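Local coordinates for protein SorB (Sorangium cellulosum, PDB 6B2V) that forms a pyran ring in the growing sorangicin polyketide, this chain being the pyran synthase domain of module nine, which resembles polyketide dehydratases, at residues R27-V35 with R42-G50; Y67-A75 with C101-D109. All blocks are in the same frame, centred on the assembly; numbering follows the deposited sequence.

How the contacts relate
The two contacts illustrate how a hotdog fold is put together: strands are joined edge to edge, and a helix is laid against the face they make. Contact 1 comes first along the chain and closes before contact 2 opens; their centres lie about 8 Å apart on the same side of the chain's centre, in the predicted N-terminal hotdog region. Strand 41-48 of contact 1 and strand 101-110 of contact 2 are neighbours in the sheet, joined by backbone hydrogen bonds such as that between A46 and L103. The loop ahead of strand 33-35 also meets helix 64-77, where H28 hydrogen-bonds to E69. The edge hairpin is thus tied to both the sheet and its central helix.

Contact 1: residues R27-V35 with R42-G50; sequences RHPLVHREV and RAFAAVFDG
E34 leaves its backbone with chi1 -179°, CG opposite the amide nitrogen, and runs on extended; CG lies over one face of the F44 ring and the carboxylate reaches R42. R42 bends back at chi3 (68°) and presents the side of its guanidinium: NE bonds to E34 OE2 at 2.8 Å and NH2 to E34 OE1 at 2.7 Å, both oxygens being met on the syn side with the two flat groups nearly coplanar. Water 1 completes this end of the hairpin by donating to E34 OE2 and V35 O while accepting from A43 N.

The strands themselves run antiparallel. R33 and A45 form a hydrogen-bonded pair, E34 and F44 the next, non-hydrogen-bonded one. At the start of strand 33-35 a classic beta bulge sets both H32 and R33 against A45, whose O accepts from H32 N at 2.9 Å and from R33 N at 3.0 Å. Beside the bulge, A46 CB sits over the centre of one face of the H32 ring, 3.6 Å from the centroid, in a CH-pi contact, and NE2 of the same ring donates to P29 O. Farther back, L30 CD2 packs on F48 CE1 at 3.8 Å, while V31 CG1 touches F44 CB.

The chemistry thus divides along the hairpin. The two-pronged salt bridge probably favours a charged E34 and restrains its carboxylate from rotating, whereas the other end combines backbone bonds at the bulge with CH-pi and apolar contacts, and the buried L30 O has no polar partner.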
loop_
_atom_site.group_PDB
_atom_site.type_symbol
_atom_site.label_atom_id
_atom_site.label_comp_id
_atom_site.label_asym_id
_atom_site.label_seq_id
_atom_site.Cartn_x
_atom_site.Cartn_y
_atom_site.Cartn_z
ATOM N N ARG A 27 14.806 -10.104 11.857
ATOM C CA ARG A 27 13.431 -10.119 12.290
ATOM C C ARG A 27 12.492 -9.197 11.506
ATOM O O ARG A 27 12.825 -8.096 11.260
ATOM C CB ARG A 27 13.418 -9.709 13.759
ATOM C CG ARG A 27 12.059 -9.527 14.387
ATOM C CD ARG A 27 12.108 -8.794 15.726
ATOM N NE ARG A 27 12.228 -7.342 15.655
ATOM C CZ ARG A 27 11.241 -6.489 15.389
ATOM N NH1 ARG A 27 10.033 -6.909 15.084
ATOM N NH2 ARG A 27 11.487 -5.200 15.419
ATOM N N HIS A 28 11.339 -9.687 11.108
ATOM C CA HIS A 28 10.358 -8.846 10.477
ATOM C C HIS A 28 9.000 -9.319 10.915
ATOM O O HIS A 28 8.759 -10.476 10.900
ATOM C CB HIS A 28 10.527 -8.887 8.986
ATOM C CG HIS A 28 9.694 -7.883 8.274
ATOM N ND1 HIS A 28 8.367 -8.079 8.019
ATOM C CD2 HIS A 28 9.995 -6.673 7.766
ATOM C CE1 HIS A 28 7.876 -7.030 7.406
ATOM N NE2 HIS A 28 8.847 -6.166 7.231
ATOM N N PRO A 29 8.072 -8.435 11.197
ATOM C CA PRO A 29 6.765 -8.852 11.691
ATOM C C PRO A 29 5.981 -9.744 10.727
ATOM O O PRO A 29 5.110 -10.428 11.130
ATOM C CB PRO A 29 6.027 -7.542 11.875
ATOM C CG PRO A 29 7.107 -6.569 12.131
ATOM C CD PRO A 29 8.221 -6.975 11.262
ATOM N N LEU A 30 6.275 -9.622 9.459
ATOM C CA LEU A 30 5.531 -10.380 8.460
ATOM C C LEU A 30 6.236 -11.568 7.840
ATOM O O LEU A 30 5.680 -12.231 7.038
ATOM C CB LEU A 30 4.979 -9.453 7.372
ATOM C CG LEU A 30 4.309 -8.163 7.824
ATOM C CD1 LEU A 30 3.997 -7.338 6.606
ATOM C CD2 LEU A 30 3.052 -8.404 8.628
ATOM N N VAL A 31 7.489 -11.768 8.157
ATOM C CA VAL A 31 8.229 -12.879 7.641
ATOM C C VAL A 31 8.942 -13.580 8.772
ATOM O O VAL A 31 9.889 -13.095 9.244
ATOM C CB VAL A 31 9.278 -12.385 6.662
ATOM C CG1 VAL A 31 10.074 -13.534 6.129
ATOM C CG2 VAL A 31 8.619 -11.625 5.546
ATOM N N HIS A 32 8.438 -14.726 9.188
ATOM C CA HIS A 32 9.034 -15.440 10.300
ATOM C C HIS A 32 10.033 -16.548 10.000
ATOM O O HIS A 32 10.926 -16.762 10.757
ATOM C CB HIS A 32 7.945 -15.972 11.203
ATOM C CG HIS A 32 6.971 -14.942 11.662
ATOM N ND1 HIS A 32 5.762 -15.255 12.217
ATOM C CD2 HIS A 32 7.045 -13.598 11.664
ATOM C CE1 HIS A 32 5.124 -14.150 12.527
ATOM N NE2 HIS A 32 5.884 -13.127 12.199
ATOM N N ARG A 33 9.852 -17.274 8.907
ATOM C CA ARG A 33 10.785 -18.353 8.621
ATOM C C ARG A 33 10.862 -18.640 7.135
ATOM O O ARG A 33 9.963 -18.292 6.371
ATOM C CB ARG A 33 10.471 -19.571 9.495
ATOM C CG ARG A 33 9.133 -20.224 9.192
ATOM C CD ARG A 33 8.842 -21.363 10.157
ATOM N NE ARG A 33 7.579 -22.032 9.851
ATOM C CZ ARG A 33 6.388 -21.598 10.249
ATOM N NH1 ARG A 33 6.291 -20.491 10.973
ATOM N NH2 ARG A 33 5.292 -22.270 9.924
ATOM N N GLU A 34 11.953 -19.279 6.735
ATOM C CA GLU A 34 12.107 -19.724 5.371
ATOM C C GLU A 34 11.579 -21.160 5.323
ATOM O O GLU A 34 11.793 -21.913 6.213
ATOM C CB GLU A 34 13.534 -19.608 4.828
ATOM C CG GLU A 34 13.626 -20.075 3.389
ATOM C CD GLU A 34 14.808 -19.602 2.599
ATOM O OE1 GLU A 34 15.652 -18.921 3.119
ATOM O OE2 GLU A 34 14.840 -19.913 1.449
ATOM N N VAL A 35 10.917 -21.482 4.236
ATOM C CA VAL A 35 10.299 -22.743 4.055
ATOM C C VAL A 35 10.778 -23.411 2.774
ATOM O O VAL A 35 11.068 -22.779 1.826
ATOM C CB VAL A 35 8.807 -22.484 4.152
ATOM C CG1 VAL A 35 7.993 -22.946 3.009
ATOM C CG2 VAL A 35 8.291 -22.825 5.506
ATOM N N ARG A 42 12.024 -19.756 -3.762
ATOM C CA ARG A 42 12.251 -19.603 -2.357
ATOM C C ARG A 42 10.931 -19.179 -1.747
ATOM O O ARG A 42 10.231 -18.429 -2.310
ATOM C CB ARG A 42 13.356 -18.620 -2.090
ATOM C CG ARG A 42 14.687 -19.240 -2.450
ATOM C CD ARG A 42 15.870 -18.452 -2.015
ATOM N NE ARG A 42 16.063 -18.392 -0.592
ATOM C CZ ARG A 42 17.036 -17.694 -0.042
ATOM N NH1 ARG A 42 17.875 -17.047 -0.804
ATOM N NH2 ARG A 42 17.171 -17.628 1.243
ATOM N N ALA A 43 10.649 -19.699 -0.585
ATOM C CA ALA A 43 9.395 -19.493 0.083
ATOM C C ALA A 43 9.604 -19.137 1.520
ATOM O O ALA A 43 10.491 -19.608 2.147
ATOM C CB ALA A 43 8.545 -20.758 -0.032
ATOM N N PHE A 44 8.762 -18.245 2.014
ATOM C CA PHE A 44 8.792 -17.776 3.377
ATOM C C PHE A 44 7.414 -17.789 3.987
ATOM O O PHE A 44 6.476 -17.705 3.290
ATOM C CB PHE A 44 9.372 -16.359 3.484
ATOM C CG PHE A 44 10.754 -16.251 2.961
ATOM C CD1 PHE A 44 10.957 -16.141 1.643
ATOM C CD2 PHE A 44 11.820 -16.283 3.792
ATOM C CE1 PHE A 44 12.205 -16.072 1.121
ATOM C CE2 PHE A 44 13.080 -16.207 3.288
ATOM C CZ PHE A 44 13.270 -16.101 1.952
ATOM N N ALA A 45 7.348 -17.897 5.299
ATOM C CA ALA A 45 6.103 -17.980 5.996
ATOM C C ALA A 45 6.048 -17.231 7.307
ATOM O O ALA A 45 7.038 -16.929 7.854
ATOM C CB ALA A 45 5.765 -19.440 6.212
ATOM N N ALA A 46 4.835 -16.893 7.720
ATOM C CA ALA A 46 4.535 -16.279 8.977
ATOM C C ALA A 46 3.172 -16.741 9.471
ATOM O O ALA A 46 2.315 -16.975 8.725
ATOM C CB ALA A 46 4.564 -14.755 8.861
ATOM N N VAL A 47 3.012 -16.826 10.769
ATOM C CA VAL A 47 1.753 -17.170 11.371
ATOM C C VAL A 47 1.238 -15.979 12.165
ATOM O O VAL A 47 1.941 -15.449 12.912
ATOM C CB VAL A 47 1.910 -18.329 12.358
ATOM C CG1 VAL A 47 0.605 -18.620 13.022
ATOM C CG2 VAL A 47 2.413 -19.544 11.629
ATOM N N PHE A 48 -0.002 -15.605 11.951
ATOM C CA PHE A 48 -0.631 -14.507 12.630
ATOM C C PHE A 48 -1.791 -14.985 13.444
ATOM O O PHE A 48 -2.495 -15.840 13.047
ATOM C CB PHE A 48 -1.118 -13.482 11.623
ATOM C CG PHE A 48 -0.055 -13.015 10.701
ATOM C CD1 PHE A 48 0.839 -12.065 11.103
ATOM C CD2 PHE A 48 0.085 -13.542 9.466
ATOM C CE1 PHE A 48 1.828 -11.650 10.280
ATOM C CE2 PHE A 48 1.080 -13.123 8.635
ATOM C CZ PHE A 48 1.966 -12.173 9.045
ATOM N N ASP A 49 -1.895 -14.464 14.634
ATOM C CA ASP A 49 -2.977 -14.814 15.528
ATOM C C ASP A 49 -4.078 -13.802 15.697
ATOM O O ASP A 49 -5.041 -14.084 16.306
ATOM C CB ASP A 49 -2.467 -15.281 16.885
ATOM C CG ASP A 49 -1.819 -14.203 17.678
ATOM O OD1 ASP A 49 -1.875 -13.049 17.332
ATOM O OD2 ASP A 49 -1.229 -14.550 18.666
ATOM N N GLY A 50 -3.944 -12.651 15.085
ATOM C CA GLY A 50 -4.957 -11.644 15.202
ATOM C C GLY A 50 -4.761 -10.607 16.281
ATOM O O GLY A 50 -5.469 -9.630 16.330
HETATM O O HOH W 1 12.857 -21.507 0.184
#

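Contact 2: residues Y67-A75 with C101-D109; sequences YLEMARAAA and CELRVVLSD
Helix 67-75 lies over strand 101-109 with the two axes 9.2 Å apart at their closest and their N-to-C directions 56° apart, so that the helix crosses the strand instead of following it. The backbones come nearest at A71 and V105, whose CA atoms are 6.8 Å apart. Alternate strand residues, L103, V105 and L107, point toward the helix, which answers with M70 and A74, one turn apart.

M70 is extended from CG, itself anti to the backbone N (chi1 -176°), to its terminal methyl, which brings SD within 3.8 Å of L103 CD2 and lays CE 3.7 Å from L103 O. The same CE also meets V105 CG1, bridging two successive inward positions of the strand. L103 CD2 is met as well by a ring carbon of Y67, CE1, at 4.0 Å, the two side chains crossing at about a right angle. One turn on from M70, A74 CB meets V105 CG1 at 3.7 Å, and V105 CG2 faces A71 CA. L107 ends the row with CD1 against A75 CA at 3.9 Å, so here a leucine methyl rests on helix backbone.

On another side of the helix, R72 grips E69 through NE and NH2 in a salt bridge, and the E69 carboxylate also accepts from the backbone N atoms of L204 and L205. Y67 and L103 continue onto H125 of strand 123-132. A helix whose apolar side is wrapped by a curved antiparallel sheet is characteristic of the hotdog fold, in which the helix is the sausage and the sheet the bun; here it forms the core of the predicted N-terminal hotdog of a dehydratase-like domain.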
loop_
_atom_site.group_PDB
_atom_site.type_symbol
_atom_site.label_atom_id
_atom_site.label_comp_id
_atom_site.label_asym_id
_atom_site.label_seq_id
_atom_site.Cartn_x
_atom_site.Cartn_y
_atom_site.Cartn_z
ATOM N N TYR A 67 0.683 -6.802 2.238
ATOM C CA TYR A 67 1.183 -7.827 1.343
ATOM C C TYR A 67 2.401 -7.346 0.592
ATOM O O TYR A 67 3.256 -8.107 0.264
ATOM C CB TYR A 67 0.101 -8.278 0.361
ATOM C CG TYR A 67 -1.110 -8.991 0.973
ATOM C CD1 TYR A 67 -1.032 -10.297 1.355
ATOM C CD2 TYR A 67 -2.309 -8.379 1.053
ATOM C CE1 TYR A 67 -2.111 -10.936 1.890
ATOM C CE2 TYR A 67 -3.391 -8.999 1.588
ATOM C CZ TYR A 67 -3.304 -10.279 1.998
ATOM O OH TYR A 67 -4.419 -10.868 2.481
ATOM N N LEU A 68 2.395 -6.077 0.231
ATOM C CA LEU A 68 3.490 -5.490 -0.480
ATOM C C LEU A 68 4.713 -5.492 0.396
ATOM O O LEU A 68 5.753 -5.789 -0.031
ATOM C CB LEU A 68 3.184 -4.058 -0.922
ATOM C CG LEU A 68 2.001 -3.880 -1.870
ATOM C CD1 LEU A 68 1.727 -2.439 -2.175
ATOM C CD2 LEU A 68 2.179 -4.654 -3.155
ATOM N N GLU A 69 4.515 -5.105 1.633
ATOM C CA GLU A 69 5.620 -5.111 2.590
ATOM C C GLU A 69 6.142 -6.540 2.844
ATOM O O GLU A 69 7.289 -6.749 2.963
ATOM C CB GLU A 69 5.211 -4.405 3.902
ATOM C CG GLU A 69 6.211 -4.482 5.066
ATOM C CD GLU A 69 7.471 -3.666 4.879
ATOM O OE1 GLU A 69 7.553 -2.875 3.998
ATOM O OE2 GLU A 69 8.362 -3.868 5.670
ATOM N N MET A 70 5.249 -7.501 2.924
ATOM C CA MET A 70 5.646 -8.872 3.134
ATOM C C MET A 70 6.482 -9.398 1.969
ATOM O O MET A 70 7.487 -10.003 2.180
ATOM C CB MET A 70 4.418 -9.763 3.362
ATOM C CG MET A 70 4.782 -11.198 3.679
ATOM S SD MET A 70 3.254 -12.162 3.865
ATOM C CE MET A 70 3.919 -13.732 4.420
ATOM N N ALA A 71 6.040 -9.133 0.758
ATOM C CA ALA A 71 6.779 -9.568 -0.383
ATOM C C ALA A 71 8.168 -8.935 -0.444
ATOM O O ALA A 71 9.101 -9.592 -0.702
ATOM C CB ALA A 71 6.025 -9.252 -1.638
ATOM N N ARG A 72 8.243 -7.648 -0.191
ATOM C CA ARG A 72 9.512 -6.961 -0.162
ATOM C C ARG A 72 10.404 -7.503 0.943
ATOM O O ARG A 72 11.553 -7.719 0.731
ATOM C CB ARG A 72 9.299 -5.461 0.069
ATOM C CG ARG A 72 10.560 -4.591 0.091
ATOM C CD ARG A 72 10.373 -3.377 1.015
ATOM N NE ARG A 72 10.181 -3.695 2.408
ATOM C CZ ARG A 72 11.110 -4.166 3.210
ATOM N NH1 ARG A 72 12.321 -4.360 2.768
ATOM N NH2 ARG A 72 10.838 -4.420 4.446
ATOM N N ALA A 73 9.845 -7.699 2.125
ATOM C CA ALA A 73 10.612 -8.214 3.234
ATOM C C ALA A 73 11.137 -9.612 2.928
ATOM O O ALA A 73 12.232 -9.935 3.279
ATOM C CB ALA A 73 9.796 -8.196 4.479
ATOM N N ALA A 74 10.336 -10.432 2.284
ATOM C CA ALA A 74 10.779 -11.776 1.933
ATOM C C ALA A 74 11.929 -11.743 0.936
ATOM O O ALA A 74 12.835 -12.508 1.021
ATOM C CB ALA A 74 9.626 -12.621 1.419
ATOM N N ALA A 75 11.839 -10.867 -0.033
ATOM C CA ALA A 75 12.890 -10.709 -0.989
ATOM C C ALA A 75 14.167 -10.208 -0.308
ATOM O O ALA A 75 15.226 -10.631 -0.671
ATOM C CB ALA A 75 12.469 -9.783 -2.102
ATOM N N CYS A 101 -3.474 -18.252 11.628
ATOM C CA CYS A 101 -3.319 -18.712 10.259
ATOM C C CYS A 101 -1.932 -18.442 9.728
ATOM O O CYS A 101 -1.337 -17.447 10.022
ATOM C CB CYS A 101 -4.323 -17.985 9.373
ATOM S SG CYS A 101 -4.697 -18.698 7.752
ATOM N N GLU A 102 -1.457 -19.325 8.885
ATOM C CA GLU A 102 -0.187 -19.132 8.269
ATOM C C GLU A 102 -0.354 -18.466 6.920
ATOM O O GLU A 102 -1.265 -18.725 6.245
ATOM C CB GLU A 102 0.501 -20.474 8.066
ATOM C CG GLU A 102 1.843 -20.420 7.363
ATOM C CD GLU A 102 2.351 -21.762 6.800
ATOM O OE1 GLU A 102 1.873 -22.265 5.805
ATOM O OE2 GLU A 102 3.274 -22.275 7.318
ATOM N N LEU A 103 0.551 -17.574 6.590
ATOM C CA LEU A 103 0.597 -16.938 5.290
ATOM C C LEU A 103 1.946 -17.265 4.692
ATOM O O LEU A 103 2.920 -17.159 5.368
ATOM C CB LEU A 103 0.426 -15.435 5.423
ATOM C CG LEU A 103 -0.078 -14.661 4.247
ATOM C CD1 LEU A 103 -1.368 -15.182 3.718
ATOM C CD2 LEU A 103 -0.259 -13.227 4.658
ATOM N N ARG A 104 1.947 -17.641 3.434
ATOM C CA ARG A 104 3.158 -18.001 2.733
ATOM C C ARG A 104 3.352 -17.165 1.507
ATOM O O ARG A 104 2.416 -16.831 0.899
ATOM C CB ARG A 104 3.110 -19.476 2.343
ATOM C CG ARG A 104 4.368 -19.987 1.698
ATOM C CD ARG A 104 4.246 -21.419 1.220
ATOM N NE ARG A 104 3.801 -22.340 2.252
ATOM C CZ ARG A 104 3.337 -23.551 1.975
ATOM N NH1 ARG A 104 3.232 -23.937 0.731
ATOM N NH2 ARG A 104 2.949 -24.364 2.920
ATOM N N VAL A 105 4.586 -16.784 1.231
ATOM C CA VAL A 105 4.888 -16.039 0.050
ATOM C C VAL A 105 5.956 -16.792 -0.702
ATOM O O VAL A 105 6.949 -17.102 -0.154
ATOM C CB VAL A 105 5.306 -14.585 0.366
ATOM C CG1 VAL A 105 6.470 -14.530 1.293
ATOM C CG2 VAL A 105 5.616 -13.827 -0.887
ATOM N N VAL A 106 5.711 -17.051 -1.964
ATOM C CA VAL A 106 6.624 -17.768 -2.823
ATOM C C VAL A 106 7.203 -16.836 -3.883
ATOM O O VAL A 106 6.499 -16.138 -4.521
ATOM C CB VAL A 106 5.883 -18.925 -3.519
ATOM C CG1 VAL A 106 6.793 -19.700 -4.454
ATOM C CG2 VAL A 106 5.330 -19.858 -2.504
ATOM N N LEU A 107 8.510 -16.871 -4.043
ATOM C CA LEU A 107 9.207 -16.061 -5.000
ATOM C C LEU A 107 9.747 -16.933 -6.101
ATOM O O LEU A 107 10.331 -17.893 -5.812
ATOM C CB LEU A 107 10.383 -15.392 -4.333
ATOM C CG LEU A 107 10.094 -14.559 -3.092
ATOM C CD1 LEU A 107 11.391 -13.979 -2.538
ATOM C CD2 LEU A 107 9.143 -13.446 -3.466
ATOM N N SER A 108 9.532 -16.563 -7.334
ATOM C CA SER A 108 10.003 -17.309 -8.483
ATOM C C SER A 108 10.685 -16.393 -9.495
ATOM O O SER A 108 10.420 -15.254 -9.552
ATOM C CB SER A 108 8.857 -18.021 -9.127
ATOM O OG SER A 108 7.892 -17.120 -9.558
ATOM N N ASP A 109 11.574 -16.944 -10.303
ATOM C CA ASP A 109 12.312 -16.137 -11.240
ATOM C C ASP A 109 11.423 -15.496 -12.279
ATOM O O ASP A 109 10.540 -16.080 -12.761
ATOM C CB ASP A 109 13.395 -16.979 -11.939
ATOM C CG ASP A 109 14.551 -17.339 -11.032
ATOM O OD1 ASP A 109 14.453 -17.270 -9.792
ATOM O OD2 ASP A 109 15.580 -17.764 -11.577
#